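Local coordinates for hypothetical protein EF2904 (Enterococcus faecalis, PDB 2AZ4) that is of unknown function but carries two zinc ions in a metallo-beta-lactamase-type site and may bind RNA and act as an exonuclease, at residues T116-N121 and L289-G294. Numbering follows the deposited sequence.
Sequences TKMILN and LLEVFG
Helix segments 116-121 and 289-293 run antiparallel, their axes at 172° and 10.4 Å apart, and Met118 and Val292 are the nearest pair across them, CA to CA 7.2 Å. Four side chains make the contact, and of these Met118 has the largest area buried by the other segment. Its CG lies beside the backbone N (chi1 -69°) and the rest of the chain is extended, which carries the thioether across to the second helix. There SD rests 4.0 Å from CG2 of Val292, while CE reaches CG of Glu291. Glu291 comes the other way: with CG anti to its backbone N (chi1 -173°) and the chain stretched out, its side chain crosses that of the methionine obliquely, OE2 being 3.4 Å from Met118 CG. The other carboxylate oxygen is tied to the first helix through a water, which donates to Glu291 OE1 at 2.6 Å and to the backbone O of Met118 at 2.7 Å. This relay is the polar link between the segments, and no direct hydrogen bond joins them. On the more buried flank, CD1 of Ile119 touches Val292 CG2 at 4.1 Å, so one valine methyl meets both the sulfur and the isoleucine tip. Val265 of helix 265-274 also packs on Ile119, and Tyr170 on Val292. The side chain of Ile119 stands about 7 Å from that of the zinc ligand His94. The helix following strand 110-113 of the metallo-beta-lactamase fold is here laid against helix 283-293, which follows strand 278-282 of the separate six-stranded parallel sheet: a small, partly water-mediated interface between the zinc-binding fold and its alpha/beta neighbour.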
loop_
_atom_site.group_PDB
_atom_site.type_symbol
_atom_site.label_atom_id
_atom_site.label_comp_id
_atom_site.label_asym_id
_atom_site.label_seq_id
_atom_site.Cartn_x
_atom_site.Cartn_y
_atom_site.Cartn_z
ATOM N N THR A 116 -2.871 5.982 7.655
ATOM C CA THR A 116 -1.717 5.172 7.276
ATOM C C THR A 116 -0.924 4.713 8.507
ATOM O O THR A 116 -0.468 3.555 8.585
ATOM C CB THR A 116 -0.795 5.950 6.318
ATOM O OG1 THR A 116 -1.455 6.091 5.043
ATOM C CG2 THR A 116 0.541 5.192 6.134
ATOM N N LYS A 117 -0.726 5.637 9.446
ATOM C CA LYS A 117 -0.053 5.300 10.706
ATOM C C LYS A 117 -0.778 4.172 11.493
ATOM O O LYS A 117 -0.127 3.221 11.962
ATOM C CB LYS A 117 0.136 6.570 11.547
ATOM C CG LYS A 117 0.801 6.349 12.908
ATOM C CD LYS A 117 0.768 7.629 13.714
ATOM C CE LYS A 117 1.202 7.337 15.144
ATOM N NZ LYS A 117 1.493 8.566 15.941
ATOM N N MET A 118 -2.110 4.283 11.622
ATOM C CA MET A 118 -2.947 3.234 12.222
ATOM C C MET A 118 -2.779 1.886 11.526
ATOM O O MET A 118 -2.551 0.867 12.193
ATOM C CB MET A 118 -4.440 3.595 12.165
ATOM C CG MET A 118 -4.842 4.742 13.056
ATOM S SD MET A 118 -6.574 5.292 12.930
ATOM C CE MET A 118 -6.466 6.068 14.490
ATOM N N ILE A 119 -2.975 1.882 10.199
ATOM C CA ILE A 119 -2.819 0.677 9.359
ATOM C C ILE A 119 -1.470 -0.017 9.587
ATOM O O ILE A 119 -1.400 -1.213 9.871
ATOM C CB ILE A 119 -3.035 1.025 7.833
ATOM C CG1 ILE A 119 -4.469 1.507 7.561
ATOM C CG2 ILE A 119 -2.703 -0.150 6.899
ATOM C CD1 ILE A 119 -5.531 0.620 8.151
ATOM N N LEU A 120 -0.401 0.757 9.479
ATOM C CA LEU A 120 0.951 0.248 9.518
ATOM C C LEU A 120 1.228 -0.402 10.866
ATOM O O LEU A 120 1.788 -1.508 10.929
ATOM C CB LEU A 120 1.910 1.413 9.293
ATOM C CG LEU A 120 3.226 1.300 8.539
ATOM C CD1 LEU A 120 3.263 0.174 7.479
ATOM C CD2 LEU A 120 3.519 2.660 7.921
ATOM N N ASN A 121 0.821 0.279 11.938
ATOM C CA ASN A 121 1.057 -0.226 13.282
ATOM C C ASN A 121 0.338 -1.569 13.509
ATOM O O ASN A 121 0.816 -2.412 14.258
ATOM C CB ASN A 121 0.670 0.813 14.338
ATOM C CG ASN A 121 1.815 1.735 14.682
ATOM O OD1 ASN A 121 1.888 2.847 14.200
ATOM N ND2 ASN A 121 2.740 1.255 15.485
ATOM N N LEU A 289 -10.656 -2.245 12.301
ATOM C CA LEU A 289 -11.893 -1.613 11.862
ATOM C C LEU A 289 -12.467 -0.688 12.921
ATOM O O LEU A 289 -13.004 0.405 12.614
ATOM C CB LEU A 289 -12.915 -2.689 11.568
ATOM C CG LEU A 289 -14.110 -2.209 10.783
ATOM C CD1 LEU A 289 -13.735 -2.091 9.324
ATOM C CD2 LEU A 289 -15.191 -3.225 10.951
ATOM N N LEU A 290 -12.380 -1.144 14.164
ATOM C CA LEU A 290 -12.879 -0.390 15.303
ATOM C C LEU A 290 -12.013 0.852 15.455
ATOM O O LEU A 290 -12.525 1.942 15.636
ATOM C CB LEU A 290 -12.854 -1.241 16.582
ATOM C CG LEU A 290 -13.201 -0.568 17.927
ATOM C CD1 LEU A 290 -14.618 0.047 17.913
ATOM C CD2 LEU A 290 -13.049 -1.562 19.076
ATOM N N GLU A 291 -10.702 0.682 15.329
ATOM C CA GLU A 291 -9.773 1.792 15.505
ATOM C C GLU A 291 -9.954 2.892 14.447
ATOM O O GLU A 291 -10.035 4.074 14.780
ATOM C CB GLU A 291 -8.330 1.280 15.495
ATOM C CG GLU A 291 -7.342 2.369 15.852
ATOM C CD GLU A 291 -5.913 1.935 15.678
ATOM O OE1 GLU A 291 -5.696 0.743 15.380
ATOM O OE2 GLU A 291 -5.008 2.791 15.829
ATOM N N VAL A 292 -10.051 2.479 13.184
ATOM C CA VAL A 292 -10.163 3.382 12.040
ATOM C C VAL A 292 -11.570 3.997 11.854
ATOM O O VAL A 292 -11.695 5.194 11.586
ATOM C CB VAL A 292 -9.679 2.659 10.724
ATOM C CG1 VAL A 292 -9.940 3.506 9.497
ATOM C CG2 VAL A 292 -8.190 2.352 10.803
ATOM N N PHE A 293 -12.619 3.182 11.975
ATOM C CA PHE A 293 -13.990 3.606 11.671
ATOM C C PHE A 293 -14.972 3.631 12.838
ATOM O O PHE A 293 -16.111 4.089 12.676
ATOM C CB PHE A 293 -14.592 2.729 10.566
ATOM C CG PHE A 293 -13.973 2.936 9.218
ATOM C CD1 PHE A 293 -13.889 4.208 8.663
ATOM C CD2 PHE A 293 -13.474 1.866 8.498
ATOM C CE1 PHE A 293 -13.324 4.401 7.419
ATOM C CE2 PHE A 293 -12.885 2.060 7.250
ATOM C CZ PHE A 293 -12.816 3.321 6.712
ATOM N N GLY A 294 -14.561 3.128 13.993
ATOM C CA GLY A 294 -15.487 2.948 15.116
ATOM C C GLY A 294 -16.545 1.882 14.850
ATOM O O GLY A 294 -17.561 1.833 15.535
HETATM O O HOH W 1 -3.192 0.341 14.736
#